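Local atomic coordinates of phosphoinositol-specific phospholipase C (Pseudomonas sp., PDB entry 5FYP), a protein that probably cleaves phosphoinositides at the phosphodiester bond in a calcium-dependent manner, as a phospholipase C from a Gram-negative bacterium. Residues A[2-10]-A[39-47]; A[12-20]-A[172-181]. All coordinates share one frame; numbering follows the deposited sequence.

Contact 1 of 2, residues A[2-10]-A[39-47]; sequences QESPAFIDP and SVLDSVRTL
Two torsions bring E3 and R45 together: E3 places CG between its own N and carbonyl carbon (chi1 71°) and then runs out extended, while R45 bends at chi2 (-84°) and turns its guanidinium to meet the carboxylate. This is a side-on, two-pronged salt bridge at the start of strand 46-52 in this TIM-barrel-clan enzyme, tying the N-terminal arm to the loop that leads into that strand. R45 NH2 reaches E3 OE1 at 2.8 Å and R45 NE reaches E3 OE2 at 2.9 Å, both nearly straight, with the two flat groups only 17° from coplanar. Arginine suits the place because its third nitrogen is still available: R45 NH1 turns back to L41 O at 2.7 Å, so the rotation of the guanidinium is fixed from two sides, and E3 OE2 also accepts from F112 N. F7, at the third position of the P5-I8 turn, sets its ring edge against the guanidinium face. The two planes are almost perpendicular, with F7 CZ over that face, 3.7 Å from R45 CZ, and R45 NH1 near the plane of the ring. S43 O, whose polar partner is R294 NH1, packs over the centre of the F7 ring, 3.3 Å above its plane.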
ATOM      1  N   GLN A   2       0.738  22.875  -3.626  1.00 31.11           N
ATOM      2  CA  GLN A   2       0.187  21.939  -2.582  1.00 28.99           C
ATOM      3  C   GLN A   2      -1.345  21.903  -2.649  1.00 23.90           C
ATOM      4  O   GLN A   2      -1.997  22.954  -2.583  1.00 28.08           O
ATOM      5  CB  GLN A   2       0.636  22.438  -1.210  1.00 35.77           C
ATOM      6  CG  GLN A   2       0.557  21.478  -0.057  1.00 33.35           C
ATOM      7  CD  GLN A   2       1.058  22.159   1.219  1.00 29.75           C
ATOM      8  OE1 GLN A   2       0.303  22.861   1.883  1.00 38.12           O
ATOM      9  NE2 GLN A   2       2.332  21.953   1.562  1.00 32.22           N
ATOM     10  N   GLU A   3      -1.933  20.718  -2.790  1.00 22.20           N
ATOM     11  CA  GLU A   3      -3.400  20.643  -2.924  1.00 18.10           C
ATOM     12  C   GLU A   3      -4.094  20.972  -1.611  1.00 18.78           C
ATOM     13  O   GLU A   3      -3.499  20.899  -0.548  1.00 19.84           O
ATOM     14  CB  GLU A   3      -3.861  19.283  -3.435  1.00 18.00           C
ATOM     15  CG  GLU A   3      -3.711  18.142  -2.447  1.00 14.75           C
ATOM     16  CD  GLU A   3      -4.425  16.855  -2.841  1.00 14.64           C
ATOM     17  OE1 GLU A   3      -5.422  16.863  -3.613  1.00 18.66           O
ATOM     18  OE2 GLU A   3      -4.028  15.842  -2.356  1.00 15.90           O
ATOM     19  N   SER A   4      -5.382  21.280  -1.678  1.00 19.47           N
ATOM     20  CA  SER A   4      -6.127  21.598  -0.464  1.00 20.20           C
ATOM     21  C   SER A   4      -7.590  21.138  -0.468  1.00 19.68           C
ATOM     22  O   SER A   4      -8.487  21.918  -0.138  1.00 24.22           O
ATOM     23  CB  SER A   4      -6.008  23.108  -0.182  1.00 23.13           C
ATOM     24  OG  SER A   4      -6.499  23.861  -1.280  1.00 27.87           O
ATOM     25  N   PRO A   5      -7.860  19.857  -0.802  1.00 19.87           N
ATOM     26  CA  PRO A   5      -9.239  19.390  -0.668  1.00 21.50           C
ATOM     27  C   PRO A   5      -9.628  19.443   0.807  1.00 19.74           C
ATOM     28  O   PRO A   5      -8.807  19.264   1.691  1.00 17.25           O
ATOM     29  CB  PRO A   5      -9.179  17.942  -1.193  1.00 20.61           C
ATOM     30  CG  PRO A   5      -7.786  17.540  -0.935  1.00 18.39           C
ATOM     31  CD  PRO A   5      -6.944  18.760  -1.144  1.00 19.35           C
ATOM     32  N   ALA A   6     -10.906  19.603   1.062  1.00 17.45           N
ATOM     33  CA  ALA A   6     -11.417  19.790   2.435  1.00 20.59           C
ATOM     34  C   ALA A   6     -11.129  18.630   3.366  1.00 16.55           C
ATOM     35  O   ALA A   6     -11.003  18.828   4.569  1.00 19.41           O
ATOM     36  CB  ALA A   6     -12.912  20.088   2.422  1.00 18.23           C
ATOM     37  N   PHE A   7     -11.004  17.427   2.823  1.00 13.72           N
ATOM     38  CA  PHE A   7     -10.833  16.253   3.661  1.00 12.64           C
ATOM     39  C   PHE A   7      -9.448  16.137   4.280  1.00 11.70           C
ATOM     40  O   PHE A   7      -9.241  15.271   5.140  1.00 12.95           O
ATOM     41  CB  PHE A   7     -11.261  14.946   2.942  1.00 13.34           C
ATOM     42  CG  PHE A   7     -10.347  14.459   1.860  1.00 12.81           C
ATOM     43  CD1 PHE A   7      -9.232  13.717   2.171  1.00 12.79           C
ATOM     44  CD2 PHE A   7     -10.641  14.685   0.514  1.00 12.42           C
ATOM     45  CE1 PHE A   7      -8.419  13.211   1.184  1.00 10.95           C
ATOM     46  CE2 PHE A   7      -9.826  14.173  -0.471  1.00 14.21           C
ATOM     47  CZ  PHE A   7      -8.715  13.421  -0.136  1.00 14.19           C
ATOM     48  N   ILE A   8      -8.496  16.956   3.845  1.00 10.83           N
ATOM     49  CA  ILE A   8      -7.116  16.876   4.369  1.00 11.02           C
ATOM     50  C   ILE A   8      -6.926  17.982   5.405  1.00 12.45           C
ATOM     51  O   ILE A   8      -7.039  19.161   5.118  1.00 14.07           O
ATOM     52  CB  ILE A   8      -6.068  17.015   3.255  1.00 11.21           C
ATOM     53  CG1 ILE A   8      -6.245  15.870   2.246  1.00 13.03           C
ATOM     54  CG2 ILE A   8      -4.657  17.009   3.865  1.00 11.76           C
ATOM     55  CD1 ILE A   8      -5.259  15.847   1.119  1.00 14.41           C
ATOM     56  N   ASP A   9      -6.623  17.580   6.625  1.00 12.39           N
ATOM     57  CA  ASP A   9      -6.265  18.565   7.661  1.00 13.33           C
ATOM     58  C   ASP A   9      -4.976  19.264   7.212  1.00 13.16           C
ATOM     59  O   ASP A   9      -3.992  18.595   7.004  1.00 14.51           O
ATOM     60  CB  ASP A   9      -6.118  17.823   8.996  1.00 14.32           C
ATOM     61  CG  ASP A   9      -5.755  18.706  10.160  1.00 16.70           C
ATOM     62  OD1 ASP A   9      -5.254  19.832   9.972  1.00 16.59           O
ATOM     63  OD2 ASP A   9      -5.938  18.223  11.287  1.00 19.16           O
ATOM     64  N   PRO A  10      -4.982  20.629   7.127  1.00 15.71           N
ATOM     65  CA  PRO A  10      -3.787  21.322   6.663  1.00 16.48           C
ATOM     66  C   PRO A  10      -2.535  21.061   7.523  1.00 15.77           C
ATOM     67  O   PRO A  10      -1.423  21.163   7.024  1.00 16.81           O
ATOM     68  CB  PRO A  10      -4.197  22.795   6.693  1.00 18.43           C
ATOM     69  CG  PRO A  10      -5.677  22.766   6.533  1.00 21.36           C
ATOM     70  CD  PRO A  10      -6.121  21.551   7.284  1.00 17.53           C
ATOM     71  N   SER A  39     -12.593   7.897  -9.152  1.00 10.98           N
ATOM     72  CA  SER A  39     -13.458   8.673  -8.263  1.00 11.76           C
ATOM     73  C   SER A  39     -13.107   8.488  -6.791  1.00 10.66           C
ATOM     74  O   SER A  39     -13.442   9.356  -5.984  1.00 11.42           O
ATOM     75  CB  SER A  39     -14.932   8.336  -8.477  1.00 12.50           C
ATOM     76  OG  SER A  39     -15.275   7.062  -7.991  1.00 12.58           O
ATOM     77  N   VAL A  40     -12.461   7.377  -6.426  1.00  9.64           N
ATOM     78  CA  VAL A  40     -12.081   7.125  -5.038  1.00 10.04           C
ATOM     79  C   VAL A  40     -11.190   8.283  -4.542  1.00  9.42           C
ATOM     80  O   VAL A  40     -11.254   8.681  -3.358  1.00 10.22           O
ATOM     81  CB  VAL A  40     -11.392   5.766  -4.899  1.00  9.61           C
ATOM     82  CG1 VAL A  40     -10.919   5.580  -3.479  1.00  9.87           C
ATOM     83  CG2 VAL A  40     -12.334   4.670  -5.305  1.00 10.89           C
ATOM     84  N   LEU A  41     -10.361   8.831  -5.438  1.00  9.98           N
ATOM     85  CA  LEU A  41      -9.452   9.928  -5.122  1.00 10.07           C
ATOM     86  C   LEU A  41     -10.186  11.262  -4.878  1.00 10.55           C
ATOM     87  O   LEU A  41      -9.571  12.239  -4.442  1.00 12.40           O
ATOM     88  CB  LEU A  41      -8.392  10.044  -6.192  1.00 10.71           C
ATOM     89  CG  LEU A  41      -7.415   8.862  -6.172  1.00 10.68           C
ATOM     90  CD1 LEU A  41      -6.751   8.644  -7.498  1.00 11.80           C
ATOM     91  CD2 LEU A  41      -6.344   9.046  -5.077  1.00 11.85           C
ATOM     92  N   ASP A  42     -11.500  11.311  -5.083  1.00 11.29           N
ATOM     93  CA  ASP A  42     -12.264  12.473  -4.584  1.00 11.55           C
ATOM     94  C   ASP A  42     -12.401  12.470  -3.065  1.00 11.44           C
ATOM     95  O   ASP A  42     -12.741  13.499  -2.480  1.00 13.87           O
ATOM     96  CB  ASP A  42     -13.670  12.473  -5.184  1.00 13.89           C
ATOM     97  CG  ASP A  42     -13.685  12.621  -6.685  1.00 15.60           C
ATOM     98  OD1 ASP A  42     -12.680  13.019  -7.290  1.00 15.90           O
ATOM     99  OD2 ASP A  42     -14.759  12.450  -7.254  1.00 25.27           O
ATOM    100  N   SER A  43     -12.129  11.317  -2.438  1.00 10.88           N
ATOM    101  CA  SER A  43     -12.398  11.121  -1.001  1.00 11.52           C
ATOM    102  C   SER A  43     -11.206  10.760  -0.146  1.00 10.34           C
ATOM    103  O   SER A  43     -11.187  11.097   1.025  1.00 10.66           O
ATOM    104  CB  SER A  43     -13.466  10.058  -0.776  1.00 12.35           C
ATOM    105  OG  SER A  43     -14.666  10.378  -1.431  1.00 15.90           O
ATOM    106  N   VAL A  44     -10.275   9.973  -0.685  1.00  9.83           N
ATOM    107  CA  VAL A  44      -9.141   9.428   0.078  1.00  9.20           C
ATOM    108  C   VAL A  44      -7.884   9.444  -0.792  1.00  8.55           C
ATOM    109  O   VAL A  44      -7.949   9.676  -2.005  1.00  9.81           O
ATOM    110  CB  VAL A  44      -9.403   8.011   0.632  1.00  9.07           C
ATOM    111  CG1 VAL A  44     -10.563   8.013   1.638  1.00  9.96           C
ATOM    112  CG2 VAL A  44      -9.657   6.998  -0.470  1.00  9.88           C
ATOM    113  N   ARG A  45      -6.739   9.124  -0.178  1.00  8.45           N
ATOM    114  CA  ARG A  45      -5.439   9.044  -0.829  1.00  8.59           C
ATOM    115  C   ARG A  45      -4.797   7.665  -0.705  1.00  8.12           C
ATOM    116  O   ARG A  45      -3.658   7.505  -1.102  1.00  9.46           O
ATOM    117  CB  ARG A  45      -4.480  10.144  -0.355  1.00  8.93           C
ATOM    118  CG  ARG A  45      -4.939  11.543  -0.711  1.00  9.80           C
ATOM    119  CD  ARG A  45      -4.550  11.950  -2.110  1.00 10.42           C
ATOM    120  NE  ARG A  45      -5.198  13.226  -2.510  1.00  9.99           N
ATOM    121  CZ  ARG A  45      -6.430  13.308  -2.992  1.00 11.93           C
ATOM    122  NH1 ARG A  45      -7.180  12.233  -3.161  1.00 11.40           N
ATOM    123  NH2 ARG A  45      -6.932  14.483  -3.328  1.00 12.22           N
ATOM    124  N   THR A  46      -5.547   6.687  -0.209  1.00  8.10           N
ATOM    125  CA  THR A  46      -5.045   5.302  -0.079  1.00  7.90           C
ATOM    126  C   THR A  46      -6.077   4.380  -0.661  1.00  7.73           C
ATOM    127  O   THR A  46      -7.226   4.333  -0.184  1.00  8.50           O
ATOM    128  CB  THR A  46      -4.692   4.987   1.377  1.00  8.46           C
ATOM    129  OG1 THR A  46      -3.637   5.863   1.805  1.00  9.58           O
ATOM    130  CG2 THR A  46      -4.178   3.553   1.513  1.00  8.53           C
ATOM    131  N   LEU A  47      -5.655   3.626  -1.680  1.00  7.95           N
ATOM    132  CA  LEU A  47      -6.526   2.766  -2.513  1.00  8.89           C
ATOM    133  C   LEU A  47      -6.026   1.348  -2.488  1.00  8.78           C
ATOM    134  O   LEU A  47      -5.022   1.046  -1.845  1.00 11.04           O
ATOM    135  CB  LEU A  47      -6.548   3.282  -3.983  1.00 11.01           C
ATOM    136  CG  LEU A  47      -7.356   4.570  -4.269  1.00 15.45           C
ATOM    137  CD1 LEU A  47      -7.059   5.828  -3.523  1.00 19.86           C
ATOM    138  CD2 LEU A  47      -7.337   4.799  -5.757  1.00 13.83           C
TER

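Contact 2 of 2, residues A[12-20]-A[172-181]; sequences SWNTPFNGI and KSWPTANDLQ
The backbones of 12-20 and 172-181 meet at a single bridge, P16 against T176, an antiparallel, non-hydrogen-bonded pair with CA atoms 3.9 Å apart. Main-chain hydrogen bonds flank it: F17 N gives to P175 O at 2.9 Å, A177 N to T15 O at 3.2 Å, and, farther along, N178 N to W13 O at 2.9 Å. Proline suits position 16, because such a pair needs no N-H there, and P16 CG packs on S173 CB. N18 extends the pairing with its side chain: N18 OD1 takes the N-H of W174 at 2.9 Å from above the amide plane, while N18 ND2 shares a water with S173 OG. W174 NE1 is bonded to S256 O. With CG anti to the backbone N (chi1 -171°), the F17 ring is carried to the six-membered ring of W174; the two lie obliquely, planes 39° apart, W174 CE3 3.9 Å from F17 CD2. F17 CB packs on L180 CD1. A177 is small enough to fit between W13 CE3 and I20 CD1, its CB 3.8 Å from the latter. Q181 CG touches W13 CZ3. T176 OG1 accepts from D179 N, an ST motif, and D179 OD2 accepts from T176 N in return. The whole is an isolated antiparallel bridge between two loops of a TIM-barrel-clan fold, one leading into strand 20-25, the other into strand 184-189.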
ATOM      1  N   SER A  12      -1.463  18.302   8.283  1.00 12.80           N
ATOM      2  CA  SER A  12      -0.836  17.102   7.764  1.00 12.84           C
ATOM      3  C   SER A  12       0.436  17.379   6.954  1.00 12.41           C
ATOM      4  O   SER A  12       1.346  16.565   6.928  1.00 12.89           O
ATOM      5  CB  SER A  12      -1.813  16.347   6.845  1.00 13.24           C
ATOM      6  OG  SER A  12      -3.014  16.024   7.509  1.00 12.74           O
ATOM      7  N   TRP A  13       0.475  18.510   6.265  1.00 13.88           N
ATOM      8  CA  TRP A  13       1.514  18.745   5.279  1.00 14.46           C
ATOM      9  C   TRP A  13       2.916  18.768   5.863  1.00 14.61           C
ATOM     10  O   TRP A  13       3.838  18.212   5.275  1.00 14.35           O
ATOM     11  CB  TRP A  13       1.208  20.016   4.486  1.00 14.58           C
ATOM     12  CG  TRP A  13       0.066  19.837   3.590  1.00 15.51           C
ATOM     13  CD1 TRP A  13      -1.213  20.328   3.758  1.00 17.79           C
ATOM     14  CD2 TRP A  13       0.047  19.058   2.410  1.00 15.94           C
ATOM     15  NE1 TRP A  13      -1.991  19.935   2.725  1.00 18.87           N
ATOM     16  CE2 TRP A  13      -1.256  19.132   1.889  1.00 16.58           C
ATOM     17  CE3 TRP A  13       1.021  18.328   1.719  1.00 15.97           C
ATOM     18  CZ2 TRP A  13      -1.609  18.510   0.691  1.00 18.24           C
ATOM     19  CZ3 TRP A  13       0.677  17.706   0.577  1.00 16.29           C
ATOM     20  CH2 TRP A  13      -0.624  17.840   0.032  1.00 17.81           C
ATOM     21  N   ASN A  14       3.061  19.372   7.037  0.50 14.38           N
ATOM     22  CA  ASN A  14       4.356  19.431   7.709  0.50 13.86           C
ATOM     23  C   ASN A  14       4.584  18.269   8.678  0.50 13.91           C
ATOM     24  O   ASN A  14       5.538  18.298   9.444  0.50 16.40           O
ATOM     25  CB  ASN A  14       4.516  20.785   8.405  0.50 15.69           C
ATOM     26  CG  ASN A  14       5.957  21.123   8.683  0.50 17.13           C
ATOM     27  OD1 ASN A  14       6.873  20.744   7.942  0.50 17.38           O
ATOM     28  ND2 ASN A  14       6.167  21.860   9.759  0.50 19.33           N
ATOM     29  N   THR A  15       3.764  17.218   8.594  1.00 12.47           N
ATOM     30  CA  THR A  15       3.896  16.069   9.473  1.00 11.47           C
ATOM     31  C   THR A  15       4.606  14.950   8.721  1.00 10.99           C
ATOM     32  O   THR A  15       4.259  14.658   7.587  1.00 11.43           O
ATOM     33  CB  THR A  15       2.508  15.596   9.923  1.00 11.74           C
ATOM     34  OG1 THR A  15       1.797  16.685  10.534  1.00 13.85           O
ATOM     35  CG2 THR A  15       2.549  14.479  10.910  1.00 12.29           C
ATOM     36  N   PRO A  16       5.568  14.251   9.364  1.00 11.09           N
ATOM     37  CA  PRO A  16       6.129  13.043   8.781  1.00 10.41           C
ATOM     38  C   PRO A  16       5.032  12.070   8.373  1.00  9.85           C
ATOM     39  O   PRO A  16       4.041  11.940   9.087  1.00  9.66           O
ATOM     40  CB  PRO A  16       6.964  12.475   9.929  1.00 10.81           C
ATOM     41  CG  PRO A  16       7.409  13.704  10.668  1.00 11.95           C
ATOM     42  CD  PRO A  16       6.172  14.555  10.676  1.00 10.21           C
ATOM     43  N   PHE A  17       5.224  11.373   7.270  1.00  9.14           N
ATOM     44  CA  PHE A  17       4.168  10.487   6.774  1.00  8.87           C
ATOM     45  C   PHE A  17       3.713   9.465   7.800  1.00  8.38           C
ATOM     46  O   PHE A  17       2.528   9.137   7.878  1.00  8.67           O
ATOM     47  CB  PHE A  17       4.659   9.808   5.498  1.00  9.45           C
ATOM     48  CG  PHE A  17       3.593   9.016   4.752  1.00  9.07           C
ATOM     49  CD1 PHE A  17       2.568   9.652   4.098  1.00  9.90           C
ATOM     50  CD2 PHE A  17       3.633   7.633   4.721  1.00  9.26           C
ATOM     51  CE1 PHE A  17       1.612   8.927   3.413  1.00  9.20           C
ATOM     52  CE2 PHE A  17       2.679   6.904   4.033  1.00  9.50           C
ATOM     53  CZ  PHE A  17       1.654   7.538   3.372  1.00  9.46           C
ATOM     54  N   ASN A  18       4.664   8.953   8.585  1.00  8.33           N
ATOM     55  CA  ASN A  18       4.351   7.986   9.631  1.00  8.19           C
ATOM     56  C   ASN A  18       3.544   8.568  10.793  1.00  8.71           C
ATOM     57  O   ASN A  18       2.988   7.811  11.580  1.00  8.99           O
ATOM     58  CB  ASN A  18       5.614   7.311  10.146  1.00  8.22           C
ATOM     59  CG  ASN A  18       6.610   8.312  10.675  1.00  8.66           C
ATOM     60  OD1 ASN A  18       7.106   9.180   9.932  1.00  9.06           O
ATOM     61  ND2 ASN A  18       6.989   8.154  11.927  1.00  9.77           N
ATOM     62  N   GLY A  19       3.501   9.900  10.895  1.00  8.32           N
ATOM     63  CA  GLY A  19       2.660  10.570  11.897  1.00  9.17           C
ATOM     64  C   GLY A  19       1.299  10.979  11.417  1.00  8.77           C
ATOM     65  O   GLY A  19       0.613  11.724  12.145  1.00 10.02           O
ATOM     66  N   ILE A  20       0.887  10.505  10.241  1.00  8.68           N
ATOM     67  CA  ILE A  20      -0.392  10.872   9.646  1.00  9.16           C
ATOM     68  C   ILE A  20      -1.328   9.653   9.634  1.00  8.58           C
ATOM     69  O   ILE A  20      -0.942   8.555   9.217  1.00  8.71           O
ATOM     70  CB  ILE A  20      -0.195  11.416   8.220  1.00  9.58           C
ATOM     71  CG1 ILE A  20       0.717  12.644   8.215  1.00 10.35           C
ATOM     72  CG2 ILE A  20      -1.534  11.718   7.581  1.00 10.03           C
ATOM     73  CD1 ILE A  20       1.094  13.135   6.849  1.00 10.74           C
ATOM     74  N   LYS A 172      12.770   7.275  14.006  1.00 13.48           N
ATOM     75  CA  LYS A 172      13.003   8.136  12.841  1.00 12.66           C
ATOM     76  C   LYS A 172      11.681   8.589  12.210  1.00 12.89           C
ATOM     77  O   LYS A 172      10.634   7.958  12.261  1.00 14.45           O
ATOM     78  CB  LYS A 172      13.908   7.421  11.819  1.00 14.71           C
ATOM     79  CG  LYS A 172      15.401   7.244  12.251  1.00 20.78           C
ATOM     80  CD  LYS A 172      16.259   8.445  11.854  1.00 26.30           C
ATOM     81  CE  LYS A 172      17.756   8.321  12.035  1.00 30.92           C
ATOM     82  NZ  LYS A 172      18.174   7.471  13.156  1.00 51.06           N
ATOM     83  N   SER A 173      11.771   9.717  11.537  1.00 12.16           N
ATOM     84  CA  SER A 173      10.649  10.290  10.793  1.00 11.89           C
ATOM     85  C   SER A 173      10.789  10.007   9.306  1.00 10.94           C
ATOM     86  O   SER A 173      11.859  10.180   8.698  1.00 12.63           O
ATOM     87  CB  SER A 173      10.607  11.807  10.987  1.00 13.36           C
ATOM     88  OG  SER A 173      10.356  12.109  12.325  1.00 15.99           O
ATOM     89  N   TRP A 174       9.682   9.587   8.699  1.00  9.85           N
ATOM     90  CA  TRP A 174       9.594   9.589   7.233  1.00  9.24           C
ATOM     91  C   TRP A 174       9.615  11.034   6.722  1.00  9.15           C
ATOM     92  O   TRP A 174       9.327  11.970   7.476  1.00 11.33           O
ATOM     93  CB  TRP A 174       8.290   8.927   6.786  1.00  9.20           C
ATOM     94  CG  TRP A 174       8.217   7.445   7.001  1.00  8.73           C
ATOM     95  CD1 TRP A 174       8.489   6.750   8.145  1.00  9.13           C
ATOM     96  CD2 TRP A 174       7.770   6.468   6.041  1.00  8.29           C
ATOM     97  NE1 TRP A 174       8.263   5.404   7.948  1.00  9.10           N
ATOM     98  CE2 TRP A 174       7.815   5.206   6.671  1.00  8.73           C
ATOM     99  CE3 TRP A 174       7.339   6.536   4.703  1.00  9.16           C
ATOM    100  CZ2 TRP A 174       7.474   4.043   6.017  1.00  9.06           C
ATOM    101  CZ3 TRP A 174       6.996   5.375   4.057  1.00  9.35           C
ATOM    102  CH2 TRP A 174       7.095   4.141   4.707  1.00  9.94           C
ATOM    103  N   PRO A 175       9.843  11.222   5.404  1.00 10.12           N
ATOM    104  CA  PRO A 175       9.589  12.541   4.833  1.00 10.50           C
ATOM    105  C   PRO A 175       8.151  12.982   5.116  1.00 10.50           C
ATOM    106  O   PRO A 175       7.230  12.162   5.308  1.00 10.29           O
ATOM    107  CB  PRO A 175       9.823  12.326   3.332  1.00  9.99           C
ATOM    108  CG  PRO A 175      10.719  11.109   3.265  1.00 10.60           C
ATOM    109  CD  PRO A 175      10.219  10.247   4.377  1.00 10.09           C
ATOM    110  N   THR A 176       7.962  14.290   5.123  1.00 10.86           N
ATOM    111  CA  THR A 176       6.634  14.845   5.389  1.00 10.71           C
ATOM    112  C   THR A 176       5.729  14.677   4.188  1.00 10.64           C
ATOM    113  O   THR A 176       6.189  14.419   3.059  1.00 11.07           O
ATOM    114  CB  THR A 176       6.674  16.345   5.759  1.00 11.85           C
ATOM    115  OG1 THR A 176       7.154  17.037   4.619  1.00 13.72           O
ATOM    116  CG2 THR A 176       7.564  16.595   6.984  1.00 12.73           C
ATOM    117  N   ALA A 177       4.433  14.861   4.390  1.00 10.96           N
ATOM    118  CA  ALA A 177       3.513  14.883   3.246  1.00 11.53           C
ATOM    119  C   ALA A 177       3.927  15.944   2.222  1.00 12.10           C
ATOM    120  O   ALA A 177       3.866  15.684   1.020  1.00 12.78           O
ATOM    121  CB  ALA A 177       2.090  15.041   3.686  1.00 11.57           C
ATOM    122  N   ASN A 178       4.353  17.116   2.684  1.00 13.71           N
ATOM    123  CA  ASN A 178       4.870  18.148   1.771  1.00 14.37           C
ATOM    124  C   ASN A 178       6.065  17.630   0.960  1.00 13.35           C
ATOM    125  O   ASN A 178       6.143  17.823  -0.249  1.00 14.30           O
ATOM    126  CB  ASN A 178       5.282  19.395   2.558  1.00 17.60           C
ATOM    127  CG  ASN A 178       5.761  20.496   1.663  1.00 24.17           C
ATOM    128  OD1 ASN A 178       5.016  20.925   0.818  1.00 33.15           O
ATOM    129  ND2 ASN A 178       7.004  20.902   1.804  1.00 37.87           N
ATOM    130  N   ASP A 179       7.010  16.965   1.633  1.00 12.87           N
ATOM    131  CA  ASP A 179       8.160  16.393   0.952  1.00 11.63           C
ATOM    132  C   ASP A 179       7.718  15.374  -0.121  1.00 12.42           C
ATOM    133  O   ASP A 179       8.397  15.204  -1.138  1.00 14.41           O
ATOM    134  CB  ASP A 179       9.074  15.628   1.913  1.00 12.44           C
ATOM    135  CG  ASP A 179       9.788  16.483   2.928  1.00 15.91           C
ATOM    136  OD1 ASP A 179      10.056  17.671   2.668  1.00 19.69           O
ATOM    137  OD2 ASP A 179      10.116  15.901   4.010  1.00 15.82           O
ATOM    138  N   LEU A 180       6.614  14.686   0.157  1.00 11.68           N
ATOM    139  CA  LEU A 180       6.089  13.625  -0.700  1.00 11.68           C
ATOM    140  C   LEU A 180       4.981  14.086  -1.649  1.00 12.06           C
ATOM    141  O   LEU A 180       4.252  13.272  -2.208  1.00 11.76           O
ATOM    142  CB  LEU A 180       5.604  12.460   0.158  1.00 10.78           C
ATOM    143  CG  LEU A 180       6.662  11.749   0.996  1.00 11.25           C
ATOM    144  CD1 LEU A 180       5.987  10.811   1.966  1.00 11.87           C
ATOM    145  CD2 LEU A 180       7.651  11.036   0.126  1.00 12.38           C
ATOM    146  N   GLN A 181       4.879  15.392  -1.882  1.00 12.36           N
ATOM    147  CA  GLN A 181       3.886  15.875  -2.832  1.00 13.64           C
ATOM    148  C   GLN A 181       4.088  15.230  -4.180  1.00 11.74           C
ATOM    149  O   GLN A 181       5.222  15.111  -4.667  1.00 14.24           O
ATOM    150  CB  GLN A 181       4.059  17.371  -3.084  1.00 16.81           C
ATOM    151  CG  GLN A 181       3.398  18.301  -2.146  1.00 23.10           C
ATOM    152  CD  GLN A 181       3.687  19.743  -2.537  1.00 32.01           C
ATOM    153  OE1 GLN A 181       3.503  20.145  -3.700  1.00 47.14           O
ATOM    154  NE2 GLN A 181       4.150  20.485  -1.601  1.00 49.25           N
TER
HETATM  155  O   HOH W   1       7.419  19.456   5.283  1.00 28.22           O
HETATM  156  O   HOH W   2       8.309  10.540  13.286  1.00 16.03           O

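The centres of contact 1 and contact 2 lie about 15 Å apart, each about 16 Å from the centre of the chain. Their segments alternate in sequence, 2-10, 12-20, 39-47 and 172-181, so one continuous N-terminal arm supplies the first half of both. The arm leads into strand 20-25 of one mixed sheet, whereas 39-47 enters strand 46-52 of the other sheet, to which strand 184-189, following the loop 172-181, also belongs. The arm thus packs on two loops that lead into strands of the other sheet, tying the chain's start to both, and strand 295-297 near the C-terminus touches both contacts. They also meet directly: Q2 NE2 lies 3.0 Å from N178 OD1, a probable hydrogen bond, and Q2 packs against W13.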